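Side-chain contacts in DUF3863 domain-containing protein (Parabacteroides distasonis, PDB 3LM3), which is of unknown function but belongs to a clan of glycoside hydrolases and carbohydrate deacetylases and so probably acts on carbohydrates: residues A[240-245]-A[350-355]; A[264-269]-A[280-285]; A[308-313]-A[317-322]. All coordinates share one frame; numbering follows the deposited sequence. Where two conformers were deposited one is given.

Overall arrangement
Contacts 2 and 3 reach the same parallel sheet, whereas contact 1 joins loop 240-245 to loop 350-355 between two strands of the antiparallel sheet. Contact 2 (264-269 with 280-285) packs helix 255-277 on strand 280-287. Next comes contact 3, joining helix 296-313 to strand 318-320, with its centre about 10 Å from that of contact 2. Both strands pair in parallel with strand 21-29, so two helix-on-strand units share one sheet, tied by the Glu266-Thr310 hydrogen bond. Contact 1 brackets them in sequence; its centre is about 13 Å from that of contact 2, where Val244 O is hydrogen-bonded to Asn284 ND2, and about 21 Å from that of contact 3, which it does not touch.

Contact 1 of 3, residues A[240-245]-A[350-355]; sequences SRRGVG and LGDSYN
Arg242 and Asp352 carry this contact, a single salt bridge between two loops. The ionic part is one hydrogen-bonded pair: Arg242 NH1 donates to Asp352 OD1 at 2.8 Å. The acceptor sits at the edge of the guanidinium, slightly tilted from its plane, whereas NH1 comes down on the oxygen from above the carboxylate, 44° out of that plane. The two flat groups are therefore turned steeply against each other, 77° apart, and the arginine bonds only OD1; Asp352 OD2 stays 3.6 Å from Arg242 NH1. Arg242 leaves its backbone with CG opposite the N, and a bend at chi3 (-73°) swings the guanidinium toward the aspartate. Its CD, placed by the extended start of the chain, lies 3.5 Å from Asp352 OD1, adding a little packing to the ionic bond.

Further hydrogen bonds fix both ends. Arg242 NE donates to Glu248 O, and Asp352 OD2 accepts from Asn239 N, so each charged group has a second anchor. Replacing Arg242 by a methionine would probably leave the buried Asp352 OD1 without its charged mate, break this one link between the loops and deprive Glu248 O of its NE donor.

Within segment 350-355 the backbone shapes the acceptor side. Residues Leu350 to Ser353 form a type II' beta turn, closed by Ser353 N to Leu350 O at 3.0 Å, with Gly351 at the corner where phi is positive. Asp352 CA packs against one face of the Tyr354 ring, 3.6 Å above its plane and offset toward the rim.

Cys224 of helix 222-225 packs against both charged residues. The whole is a buried loop-to-loop salt bridge whose acid is presented by a type II' turn, linking the loop before helix 247-253 to the connection between antiparallel strands 341-346 and 357-363.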
ATOM      1  N   SER A 240      13.739  -3.406   3.879  1.00  7.60           N
ATOM      2  CA  SER A 240      12.793  -3.850   2.856  1.00  8.39           C
ATOM      3  C   SER A 240      11.500  -3.039   2.731  1.00  7.11           C
ATOM      4  O   SER A 240      10.738  -3.255   1.789  1.00  8.78           O
ATOM      5  CB  SER A 240      12.438  -5.306   3.097  1.00 10.25           C
ATOM      6  OG  SER A 240      11.706  -5.418   4.275  1.00 12.76           O
ATOM      7  N   ARG A 241      11.288  -2.077   3.635  1.00  7.42           N
ATOM      8  CA  ARG A 241      10.125  -1.190   3.566  1.00  6.76           C
ATOM      9  C   ARG A 241      10.432   0.209   3.105  1.00  7.27           C
ATOM     10  O   ARG A 241       9.582   1.106   3.177  1.00  9.03           O
ATOM     11  CB  ARG A 241       9.421  -1.140   4.926  1.00  8.42           C
ATOM     12  CG  ARG A 241       8.880  -2.480   5.388  1.00 10.65           C
ATOM     13  CD  ARG A 241       7.920  -3.105   4.372  1.00 13.01           C
ATOM     14  NE  ARG A 241       6.818  -2.193   4.103  1.00 13.78           N
ATOM     15  CZ  ARG A 241       5.939  -2.320   3.115  1.00 13.73           C
ATOM     16  NH1 ARG A 241       6.044  -3.325   2.247  1.00 14.88           N
ATOM     17  NH2 ARG A 241       4.966  -1.413   3.014  1.00 17.33           N
ATOM     18  N   ARG A 242      11.634   0.406   2.561  1.00  7.60           N
ATOM     19  CA  ARG A 242      12.010   1.713   2.052  1.00  7.06           C
ATOM     20  C   ARG A 242      11.363   2.072   0.700  1.00  6.72           C
ATOM     21  O   ARG A 242      11.438   1.316  -0.287  1.00  6.63           O
ATOM     22  CB  ARG A 242      13.522   1.793   1.935  1.00  8.19           C
ATOM     23  CG  ARG A 242      13.999   3.150   1.473  1.00  7.37           C
ATOM     24  CD  ARG A 242      15.476   3.355   1.832  1.00  7.88           C
ATOM     25  NE  ARG A 242      15.620   3.574   3.266  1.00  6.87           N
ATOM     26  CZ  ARG A 242      16.227   2.772   4.145  1.00  7.36           C
ATOM     27  NH1 ARG A 242      16.867   1.671   3.783  1.00  7.87           N
ATOM     28  NH2 ARG A 242      16.227   3.086   5.435  1.00  7.35           N
ATOM     29  N   GLY A 243      10.796   3.282   0.663  1.00  6.52           N
ATOM     30  CA  GLY A 243      10.236   3.849  -0.529  1.00  6.71           C
ATOM     31  C   GLY A 243       9.796   5.260  -0.263  1.00  7.78           C
ATOM     32  O   GLY A 243      10.648   6.132  -0.025  1.00  8.31           O
ATOM     33  N   VAL A 244       8.486   5.503  -0.246  1.00  6.92           N
ATOM     34  CA  VAL A 244       7.955   6.818   0.093  1.00  7.38           C
ATOM     35  C   VAL A 244       7.573   6.992   1.552  1.00  6.78           C
ATOM     36  O   VAL A 244       7.316   8.113   1.981  1.00  8.46           O
ATOM     37  CB  VAL A 244       6.759   7.219  -0.799  1.00  6.91           C
ATOM     38  CG1 VAL A 244       7.139   7.214  -2.296  1.00  8.01           C
ATOM     39  CG2 VAL A 244       5.554   6.315  -0.512  1.00  7.48           C
ATOM     40  N   GLY A 245       7.578   5.916   2.316  1.00  8.36           N
ATOM     41  CA  GLY A 245       7.175   6.020   3.708  1.00  7.88           C
ATOM     42  C   GLY A 245       8.187   6.873   4.472  1.00  9.20           C
ATOM     43  O   GLY A 245       9.409   6.744   4.278  1.00  7.89           O
ATOM     44  N   LEU A 350      21.479   5.983  -3.253  1.00  6.71           N
ATOM     45  CA  LEU A 350      21.423   6.306  -1.850  1.00  6.23           C
ATOM     46  C   LEU A 350      21.050   5.066  -1.051  1.00  6.22           C
ATOM     47  O   LEU A 350      20.116   4.352  -1.398  1.00  6.92           O
ATOM     48  CB  LEU A 350      20.382   7.393  -1.618  1.00  7.00           C
ATOM     49  CG  LEU A 350      20.515   8.658  -2.477  1.00  8.97           C
ATOM     50  CD1 LEU A 350      19.243   9.523  -2.274  1.00 12.15           C
ATOM     51  CD2 LEU A 350      21.772   9.409  -2.117  1.00 10.71           C
ATOM     52  N   GLY A 351      21.795   4.830   0.031  1.00  6.32           N
ATOM     53  CA  GLY A 351      21.479   3.718   0.938  1.00  7.10           C
ATOM     54  C   GLY A 351      21.448   2.384   0.226  1.00  7.12           C
ATOM     55  O   GLY A 351      22.365   2.043  -0.528  1.00  6.83           O
ATOM     56  N   ASP A 352      20.418   1.603   0.470  1.00  6.31           N
ATOM     57  CA  ASP A 352      20.298   0.295  -0.154  1.00  7.14           C
ATOM     58  C   ASP A 352      19.595   0.302  -1.514  1.00  7.30           C
ATOM     59  O   ASP A 352      19.288  -0.742  -2.065  1.00  8.12           O
ATOM     60  CB  ASP A 352      19.637  -0.712   0.817  1.00  7.35           C
ATOM     61  CG  ASP A 352      18.237  -0.301   1.261  1.00  8.75           C
ATOM     62  OD1 ASP A 352      17.941   0.899   1.271  1.00  7.99           O
ATOM     63  OD2 ASP A 352      17.459  -1.206   1.655  1.00  8.65           O
ATOM     64  N   SER A 353      19.353   1.483  -2.089  1.00  6.40           N
ATOM     65  CA  SER A 353      18.852   1.570  -3.469  1.00  7.70           C
ATOM     66  C   SER A 353      20.087   1.577  -4.395  1.00  6.24           C
ATOM     67  O   SER A 353      20.484   2.604  -4.940  1.00  6.96           O
ATOM     68  CB  SER A 353      17.992   2.829  -3.642  1.00  8.51           C
ATOM     69  OG  SER A 353      17.358   2.877  -4.918  1.00  7.65           O
ATOM     70  N   TYR A 354      20.671   0.398  -4.552  1.00  6.70           N
ATOM     71  CA  TYR A 354      22.009   0.252  -5.138  1.00  5.29           C
ATOM     72  C   TYR A 354      22.041   0.675  -6.589  1.00  6.65           C
ATOM     73  O   TYR A 354      21.236   0.239  -7.425  1.00  6.89           O
ATOM     74  CB  TYR A 354      22.569  -1.171  -4.940  1.00  6.78           C
ATOM     75  CG  TYR A 354      22.738  -1.471  -3.466  1.00  7.72           C
ATOM     76  CD1 TYR A 354      23.644  -0.773  -2.678  1.00  7.36           C
ATOM     77  CD2 TYR A 354      21.975  -2.461  -2.842  1.00  7.83           C
ATOM     78  CE1 TYR A 354      23.775  -1.014  -1.326  1.00  7.21           C
ATOM     79  CE2 TYR A 354      22.095  -2.688  -1.483  1.00  8.68           C
ATOM     80  CZ  TYR A 354      23.016  -1.995  -0.736  1.00  7.49           C
ATOM     81  OH  TYR A 354      23.151  -2.182   0.623  1.00  9.35           O
ATOM     82  N   ASN A 355      23.017   1.523  -6.914  1.00  5.99           N
ATOM     83  CA  ASN A 355      23.052   2.161  -8.219  1.00  6.22           C
ATOM     84  C   ASN A 355      23.334   1.227  -9.385  1.00  6.09           C
ATOM     85  O   ASN A 355      22.946   1.544 -10.491  1.00  8.08           O
ATOM     86  CB  ASN A 355      24.028   3.363  -8.237  1.00  6.88           C
ATOM     87  CG  ASN A 355      25.474   3.020  -7.915  1.00  6.43           C
ATOM     88  OD1 ASN A 355      25.865   1.851  -7.767  1.00  6.72           O
ATOM     89  ND2 ASN A 355      26.317   4.071  -7.867  1.00  6.33           N
TER

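Contact 2 of 3, residues A[264-269]-A[280-285]; sequences HTEAIH and GWVANI
Val282 meets Glu266 and His269 through its two methyl groups. With CG1 anti to the backbone N (chi1 165°), Val282 sends CG1 to Glu266 OE2 at 3.7 Å and CG2 to Glu266 CG at 3.9 Å, the glutamate crossing the valine at about a right angle; Val282 CG2 also lies 4.2 Å from His269 CB. Nearly one turn further along the helix, His269 ND1 stands 3.5 Å from Trp281 O, too poorly angled to hydrogen-bond. Backbones come closest where Gly280 CA lies 3.6 Å from His269 O, and a CB here would probably collide with that carbonyl.

In the next shell, the Tyr190 hydroxyl is hydrogen-bonded to both His269 ND1 and Trp281 N, bridging helix and strand. Thr310 and Trp306 of helix 296-313 hold Glu266 OE1 and OE2 respectively. Trp281 stacks on Phe325 and its NE1 bonds to Thr24. Glu266 and Val282 also touch Val23 of strand 21-29.

The segments run roughly antiparallel, their axes 7.8 Å apart at 144°, a helix packed on the parallel sheet of an alpha/beta fold. They meet by van der Waals packing alone, and the buried polar ends of Glu266 and His269 are satisfied by neighbouring parts of the fold.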
ATOM      1  N   HIS A 264      12.873   9.895  -5.722  1.00  6.84           N
ATOM      2  CA  HIS A 264      13.304   8.828  -6.613  1.00  6.20           C
ATOM      3  C   HIS A 264      12.221   7.754  -6.746  1.00  5.96           C
ATOM      4  O   HIS A 264      11.907   7.276  -7.842  1.00  6.60           O
ATOM      5  CB  HIS A 264      14.587   8.186  -6.079  1.00  5.79           C
ATOM      6  CG  HIS A 264      14.978   6.937  -6.801  1.00  6.90           C
ATOM      7  ND1 HIS A 264      15.691   6.969  -7.975  1.00  9.23           N
ATOM      8  CD2 HIS A 264      14.720   5.629  -6.538  1.00  8.74           C
ATOM      9  CE1 HIS A 264      15.881   5.729  -8.394  1.00  8.99           C
ATOM     10  NE2 HIS A 264      15.277   4.901  -7.557  1.00  8.88           N
ATOM     11  N   THR A 265      11.664   7.355  -5.602  1.00  6.34           N
ATOM     12  CA  THR A 265      10.642   6.324  -5.599  1.00  6.22           C
ATOM     13  C   THR A 265       9.403   6.802  -6.323  1.00  6.90           C
ATOM     14  O   THR A 265       8.818   6.045  -7.133  1.00  6.95           O
ATOM     15  CB  THR A 265      10.339   5.860  -4.183  1.00  6.61           C
ATOM     16  OG1 THR A 265      11.546   5.353  -3.567  1.00  7.79           O
ATOM     17  CG2 THR A 265       9.284   4.774  -4.174  1.00  6.76           C
ATOM     18  N   GLU A 266       9.010   8.054  -6.095  1.00  6.23           N
ATOM     19  CA  GLU A 266       7.875   8.585  -6.858  1.00  6.14           C
ATOM     20  C   GLU A 266       8.136   8.617  -8.344  1.00  6.77           C
ATOM     21  O   GLU A 266       7.233   8.380  -9.149  1.00  7.43           O
ATOM     22  CB  GLU A 266       7.444   9.959  -6.369  1.00  6.08           C
ATOM     23  CG  GLU A 266       6.921   9.929  -4.976  1.00  7.42           C
ATOM     24  CD  GLU A 266       6.259  11.214  -4.584  1.00  8.63           C
ATOM     25  OE1 GLU A 266       6.778  12.318  -4.945  1.00  8.32           O
ATOM     26  OE2 GLU A 266       5.222  11.162  -3.909  1.00  8.70           O
ATOM     27  N   ALA A 267       9.384   8.901  -8.740  1.00  6.83           N
ATOM     28  CA  ALA A 267       9.719   9.003 -10.160  1.00  7.03           C
ATOM     29  C   ALA A 267       9.573   7.661 -10.904  1.00  7.63           C
ATOM     30  O   ALA A 267       9.328   7.655 -12.106  1.00  8.02           O
ATOM     31  CB  ALA A 267      11.120   9.571 -10.352  1.00  7.84           C
ATOM     32  N   ILE A 268       9.675   6.540 -10.194  1.00  7.63           N
ATOM     33  CA  ILE A 268       9.383   5.244 -10.796  1.00  7.26           C
ATOM     34  C   ILE A 268       7.997   5.258 -11.445  1.00  6.65           C
ATOM     35  O   ILE A 268       7.759   4.684 -12.525  1.00  7.84           O
ATOM     36  CB  ILE A 268       9.424   4.115  -9.742  1.00  7.06           C
ATOM     37  CG1 ILE A 268      10.800   4.032  -9.089  1.00  7.23           C
ATOM     38  CG2 ILE A 268       8.988   2.735 -10.316  1.00  8.97           C
ATOM     39  CD1 ILE A 268      10.832   3.055  -7.855  1.00  9.07           C
ATOM     40  N   HIS A 269       7.073   5.938 -10.772  1.00  6.83           N
ATOM     41  CA  HIS A 269       5.672   6.021 -11.156  1.00  7.53           C
ATOM     42  C   HIS A 269       5.332   7.217 -12.014  1.00  7.86           C
ATOM     43  O   HIS A 269       4.533   7.117 -12.944  1.00  8.05           O
ATOM     44  CB  HIS A 269       4.845   6.013  -9.874  1.00  6.94           C
ATOM     45  CG  HIS A 269       5.052   4.759  -9.116  1.00  7.04           C
ATOM     46  ND1 HIS A 269       4.360   3.608  -9.431  1.00  7.33           N
ATOM     47  CD2 HIS A 269       6.009   4.398  -8.235  1.00  7.45           C
ATOM     48  CE1 HIS A 269       4.843   2.608  -8.725  1.00  7.11           C
ATOM     49  NE2 HIS A 269       5.848   3.060  -7.989  1.00  6.40           N
ATOM     50  N   GLY A 280       0.046   7.195 -13.278  1.00  7.55           N
ATOM     51  CA  GLY A 280       0.992   6.918 -12.193  1.00  6.65           C
ATOM     52  C   GLY A 280       0.295   7.098 -10.869  1.00  7.01           C
ATOM     53  O   GLY A 280      -0.503   8.018 -10.726  1.00  7.71           O
ATOM     54  N   TRP A 281       0.645   6.258  -9.897  1.00  7.04           N
ATOM     55  CA  TRP A 281       0.008   6.291  -8.587  1.00  7.17           C
ATOM     56  C   TRP A 281       1.019   5.963  -7.494  1.00  6.46           C
ATOM     57  O   TRP A 281       1.737   4.961  -7.581  1.00  7.82           O
ATOM     58  CB  TRP A 281      -1.144   5.285  -8.543  1.00  7.31           C
ATOM     59  CG  TRP A 281      -1.708   5.063  -7.161  1.00  7.11           C
ATOM     60  CD1 TRP A 281      -2.189   6.008  -6.294  1.00  6.96           C
ATOM     61  CD2 TRP A 281      -1.808   3.801  -6.490  1.00  6.11           C
ATOM     62  NE1 TRP A 281      -2.600   5.391  -5.123  1.00  7.53           N
ATOM     63  CE2 TRP A 281      -2.340   4.049  -5.210  1.00  6.64           C
ATOM     64  CE3 TRP A 281      -1.479   2.489  -6.840  1.00  7.06           C
ATOM     65  CZ2 TRP A 281      -2.589   3.032  -4.285  1.00  6.63           C
ATOM     66  CZ3 TRP A 281      -1.697   1.501  -5.925  1.00  7.52           C
ATOM     67  CH2 TRP A 281      -2.252   1.764  -4.668  1.00  7.03           C
ATOM     68  N   VAL A 282       1.077   6.833  -6.498  1.00  6.18           N
ATOM     69  CA  VAL A 282       1.870   6.680  -5.304  1.00  6.23           C
ATOM     70  C   VAL A 282       0.911   6.637  -4.115  1.00  6.83           C
ATOM     71  O   VAL A 282      -0.007   7.465  -4.004  1.00  7.14           O
ATOM     72  CB  VAL A 282       2.837   7.866  -5.136  1.00  7.41           C
ATOM     73  CG1 VAL A 282       3.427   7.925  -3.722  1.00  8.55           C
ATOM     74  CG2 VAL A 282       3.923   7.803  -6.234  1.00  8.24           C
ATOM     75  N   ALA A 283       1.142   5.665  -3.226  1.00  6.37           N
ATOM     76  CA  ALA A 283       0.378   5.475  -1.992  1.00  6.44           C
ATOM     77  C   ALA A 283       1.235   5.743  -0.783  1.00  5.85           C
ATOM     78  O   ALA A 283       2.433   5.410  -0.775  1.00  6.74           O
ATOM     79  CB  ALA A 283      -0.146   4.043  -1.909  1.00  7.06           C
ATOM     80  N   ASN A 284       0.675   6.339   0.263  1.00  6.70           N
ATOM     81  CA  ASN A 284       1.466   6.545   1.480  1.00  6.53           C
ATOM     82  C   ASN A 284       0.546   6.603   2.680  1.00  7.90           C
ATOM     83  O   ASN A 284      -0.621   6.968   2.577  1.00  8.04           O
ATOM     84  CB  ASN A 284       2.292   7.820   1.363  1.00  6.93           C
ATOM     85  CG  ASN A 284       3.623   7.766   2.110  1.00  7.25           C
ATOM     86  OD1 ASN A 284       3.917   6.834   2.859  1.00  7.72           O
ATOM     87  ND2 ASN A 284       4.457   8.803   1.869  1.00  8.02           N
ATOM     88  N   ILE A 285       1.083   6.182   3.819  1.00  7.94           N
ATOM     89  CA  ILE A 285       0.371   6.163   5.107  1.00  6.90           C
ATOM     90  C   ILE A 285       1.302   6.781   6.138  1.00  7.79           C
ATOM     91  O   ILE A 285       2.434   6.318   6.302  1.00  8.74           O
ATOM     92  CB  ILE A 285      -0.066   4.766   5.533  1.00  7.53           C
ATOM     93  CG1 ILE A 285      -1.052   4.180   4.511  1.00  8.43           C
ATOM     94  CG2 ILE A 285      -0.695   4.809   6.956  1.00  8.69           C
ATOM     95  CD1 ILE A 285      -1.354   2.679   4.687  1.00 10.16           C
TER

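Contact 3 of 3, residues A[308-313]-A[317-322]; sequences TGTKER and THFVTF
Lys311 folds back on itself, with chi2 at -66° and chi3 at -75°, and this double bend curls its chain past Phe319 to bring NZ onto the backbone of Thr317. The ammonium donates to Thr317 O at 2.7 Å, in the carbonyl plane and with a C=O...N angle of 158°. A weak hydrogen bond from NZ to Pro315 O adds a second carbonyl in the turn between helix and strand. On the way, Lys311 CD passes 3.7 Å from Phe319 CE1, the two side chains running past each other in opposite directions, so the aliphatic part of the lysine packs against the CE1 side of the ring.

The preceding residue, Thr310, holds its methyl opposite its backbone N, directed at segment 317-322: CG2 lies 3.9 Å from Phe319 CZ and 4.2 Å from Thr317 CG2. Its hydroxyl bonds to Trp306 O, besides making the tie to contact 2, while Thr317 OG1 bonds to Trp314 O. Both threonines therefore give methyls to the interface and spend their polar atoms on other partners.

The contact closes a tight helix-to-strand connection. Thr310 and Thr317 also touch Phe270 of helix 255-277, and Thr317 and Phe319 rest on Val23 of strand 21-29, which pairs in parallel with strand 318-320.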
ATOM      1  N   THR A 308       5.349  19.528  -1.348  1.00  7.98           N
ATOM      2  CA  THR A 308       5.880  20.611  -2.159  0.50  7.86           C
ATOM      3  C   THR A 308       6.819  20.100  -3.244  1.00  8.45           C
ATOM      4  O   THR A 308       6.771  20.557  -4.380  1.00  8.52           O
ATOM      5  CB  THR A 308       6.645  21.621  -1.300  0.50  8.06           C
ATOM      6  OG1 THR A 308       5.727  22.272  -0.404  0.50  9.01           O
ATOM      7  CG2 THR A 308       7.327  22.663  -2.184  0.50  6.45           C
ATOM      8  N   GLY A 309       7.663  19.132  -2.904  1.00  7.43           N
ATOM      9  CA  GLY A 309       8.607  18.600  -3.859  1.00  7.55           C
ATOM     10  C   GLY A 309       7.930  17.825  -4.989  1.00  7.36           C
ATOM     11  O   GLY A 309       8.317  17.883  -6.152  1.00  8.58           O
ATOM     12  N   THR A 310       6.877  17.090  -4.622  1.00  6.84           N
ATOM     13  CA  THR A 310       6.066  16.383  -5.602  1.00  7.34           C
ATOM     14  C   THR A 310       5.399  17.366  -6.555  1.00  7.48           C
ATOM     15  O   THR A 310       5.441  17.177  -7.759  1.00  8.96           O
ATOM     16  CB  THR A 310       5.026  15.504  -4.885  1.00  7.22           C
ATOM     17  OG1 THR A 310       5.685  14.584  -3.999  1.00  8.51           O
ATOM     18  CG2 THR A 310       4.201  14.702  -5.882  1.00  8.61           C
ATOM     19  N   LYS A 311       4.766  18.402  -6.017  1.00  8.11           N
ATOM     20  CA  LYS A 311       4.072  19.392  -6.858  1.00  9.42           C
ATOM     21  C   LYS A 311       5.045  20.209  -7.711  1.00 10.85           C
ATOM     22  O   LYS A 311       4.707  20.637  -8.816  1.00 12.44           O
ATOM     23  CB  LYS A 311       3.191  20.309  -6.007  1.00 10.05           C
ATOM     24  CG  LYS A 311       2.020  19.646  -5.324  1.00 11.92           C
ATOM     25  CD  LYS A 311       0.936  19.106  -6.245  1.00 18.89           C
ATOM     26  CE  LYS A 311       0.068  20.162  -6.831  1.00 21.68           C
ATOM     27  NZ  LYS A 311      -1.112  19.513  -7.493  1.00 16.47           N
ATOM     28  N   GLU A 312       6.242  20.454  -7.213  1.00  8.80           N
ATOM     29  CA  GLU A 312       7.215  21.207  -7.986  1.00 10.85           C
ATOM     30  C   GLU A 312       7.625  20.443  -9.241  1.00 10.44           C
ATOM     31  O   GLU A 312       7.673  21.011 -10.345  1.00 11.32           O
ATOM     32  CB  GLU A 312       8.442  21.517  -7.146  1.00 12.31           C
ATOM     33  CG  GLU A 312       9.542  22.268  -7.864  1.00 18.70           C
ATOM     34  CD  GLU A 312      10.667  22.620  -6.914  1.00 31.97           C
ATOM     35  OE1 GLU A 312      10.458  23.519  -6.068  1.00 42.82           O
ATOM     36  OE2 GLU A 312      11.736  21.979  -6.995  1.00 33.01           O
ATOM     37  N   ARG A 313       7.878  19.146  -9.090  1.00  8.33           N
ATOM     38  CA  ARG A 313       8.383  18.339 -10.190  1.00  8.74           C
ATOM     39  C   ARG A 313       7.280  17.847 -11.122  1.00  8.83           C
ATOM     40  O   ARG A 313       7.495  17.733 -12.326  1.00 10.05           O
ATOM     41  CB  ARG A 313       9.195  17.192  -9.616  1.00  9.16           C
ATOM     42  CG  ARG A 313       9.842  16.318 -10.639  1.00  9.97           C
ATOM     43  CD  ARG A 313      10.915  15.482 -10.001  1.00  9.39           C
ATOM     44  NE  ARG A 313      11.424  14.459 -10.894  1.00  9.33           N
ATOM     45  CZ  ARG A 313      12.301  13.514 -10.542  1.00  8.71           C
ATOM     46  NH1 ARG A 313      12.836  13.512  -9.320  1.00 11.31           N
ATOM     47  NH2 ARG A 313      12.639  12.560 -11.408  1.00  8.90           N
ATOM     48  N   THR A 317      -0.021  16.664 -10.477  1.00  8.60           N
ATOM     49  CA  THR A 317      -0.343  15.544  -9.591  1.00  8.58           C
ATOM     50  C   THR A 317      -1.567  15.849  -8.754  1.00  9.34           C
ATOM     51  O   THR A 317      -1.685  16.929  -8.178  1.00  9.31           O
ATOM     52  CB  THR A 317       0.818  15.231  -8.635  1.00  7.56           C
ATOM     53  OG1 THR A 317       2.004  14.965  -9.403  1.00  9.97           O
ATOM     54  CG2 THR A 317       0.536  14.036  -7.715  1.00  8.93           C
ATOM     55  N   HIS A 318      -2.489  14.889  -8.673  1.00  7.23           N
ATOM     56  CA  HIS A 318      -3.695  15.004  -7.872  1.00  7.95           C
ATOM     57  C   HIS A 318      -3.507  14.262  -6.563  1.00  7.48           C
ATOM     58  O   HIS A 318      -3.231  13.046  -6.575  1.00  8.27           O
ATOM     59  CB  HIS A 318      -4.879  14.400  -8.618  1.00  9.16           C
ATOM     60  CG  HIS A 318      -5.154  15.066  -9.919  1.00  8.62           C
ATOM     61  ND1 HIS A 318      -5.795  16.280  -9.995  1.00 13.02           N
ATOM     62  CD2 HIS A 318      -4.875  14.699 -11.194  1.00 11.81           C
ATOM     63  CE1 HIS A 318      -5.907  16.627 -11.271  1.00 14.95           C
ATOM     64  NE2 HIS A 318      -5.353  15.695 -12.021  1.00 13.50           N
ATOM     65  N   PHE A 319      -3.657  14.968  -5.447  1.00  7.19           N
ATOM     66  CA  PHE A 319      -3.650  14.391  -4.123  1.00  7.64           C
ATOM     67  C   PHE A 319      -5.111  14.121  -3.764  1.00  8.19           C
ATOM     68  O   PHE A 319      -5.878  15.044  -3.504  1.00  7.80           O
ATOM     69  CB  PHE A 319      -2.996  15.320  -3.092  1.00  7.46           C
ATOM     70  CG  PHE A 319      -1.472  15.357  -3.186  1.00  8.30           C
ATOM     71  CD1 PHE A 319      -0.806  16.004  -4.222  1.00  9.44           C
ATOM     72  CD2 PHE A 319      -0.716  14.683  -2.254  1.00  8.70           C
ATOM     73  CE1 PHE A 319       0.611  16.001  -4.262  1.00  9.31           C
ATOM     74  CE2 PHE A 319       0.674  14.691  -2.299  1.00 10.11           C
ATOM     75  CZ  PHE A 319       1.321  15.337  -3.320  1.00  8.32           C
ATOM     76  N   VAL A 320      -5.462  12.837  -3.789  1.00  7.54           N
ATOM     77  CA  VAL A 320      -6.857  12.401  -3.626  1.00  8.11           C
ATOM     78  C   VAL A 320      -6.946  11.308  -2.574  1.00  7.74           C
ATOM     79  O   VAL A 320      -5.940  10.754  -2.133  1.00  7.76           O
ATOM     80  CB  VAL A 320      -7.460  11.923  -4.975  1.00  7.64           C
ATOM     81  CG1 VAL A 320      -7.328  13.039  -6.035  1.00  9.05           C
ATOM     82  CG2 VAL A 320      -6.803  10.656  -5.468  1.00  9.69           C
ATOM     83  N   THR A 321      -8.171  11.012  -2.158  1.00  6.87           N
ATOM     84  CA  THR A 321      -8.379   9.983  -1.157  1.00  5.58           C
ATOM     85  C   THR A 321      -8.135   8.581  -1.739  1.00  6.89           C
ATOM     86  O   THR A 321      -8.221   8.386  -2.958  1.00  7.20           O
ATOM     87  CB  THR A 321      -9.771  10.047  -0.521  1.00  7.05           C
ATOM     88  OG1 THR A 321     -10.728   9.503  -1.441  1.00  8.29           O
ATOM     89  CG2 THR A 321     -10.159  11.469  -0.133  1.00  6.88           C
ATOM     90  N   PHE A 322      -7.818   7.609  -0.878  1.00  7.01           N
ATOM     91  CA  PHE A 322      -7.713   6.210  -1.329  1.00  6.59           C
ATOM     92  C   PHE A 322      -8.967   5.788  -2.051  1.00  7.79           C
ATOM     93  O   PHE A 322      -8.906   5.187  -3.114  1.00  7.22           O
ATOM     94  CB  PHE A 322      -7.395   5.273  -0.141  1.00  6.98           C
ATOM     95  CG  PHE A 322      -5.911   5.081   0.127  1.00  6.03           C
ATOM     96  CD1 PHE A 322      -5.201   6.012   0.853  1.00  6.54           C
ATOM     97  CD2 PHE A 322      -5.240   3.965  -0.355  1.00  7.42           C
ATOM     98  CE1 PHE A 322      -3.845   5.841   1.114  1.00  7.65           C
ATOM     99  CE2 PHE A 322      -3.878   3.783  -0.100  1.00  8.45           C
ATOM    100  CZ  PHE A 322      -3.180   4.728   0.629  1.00  7.51           C
TER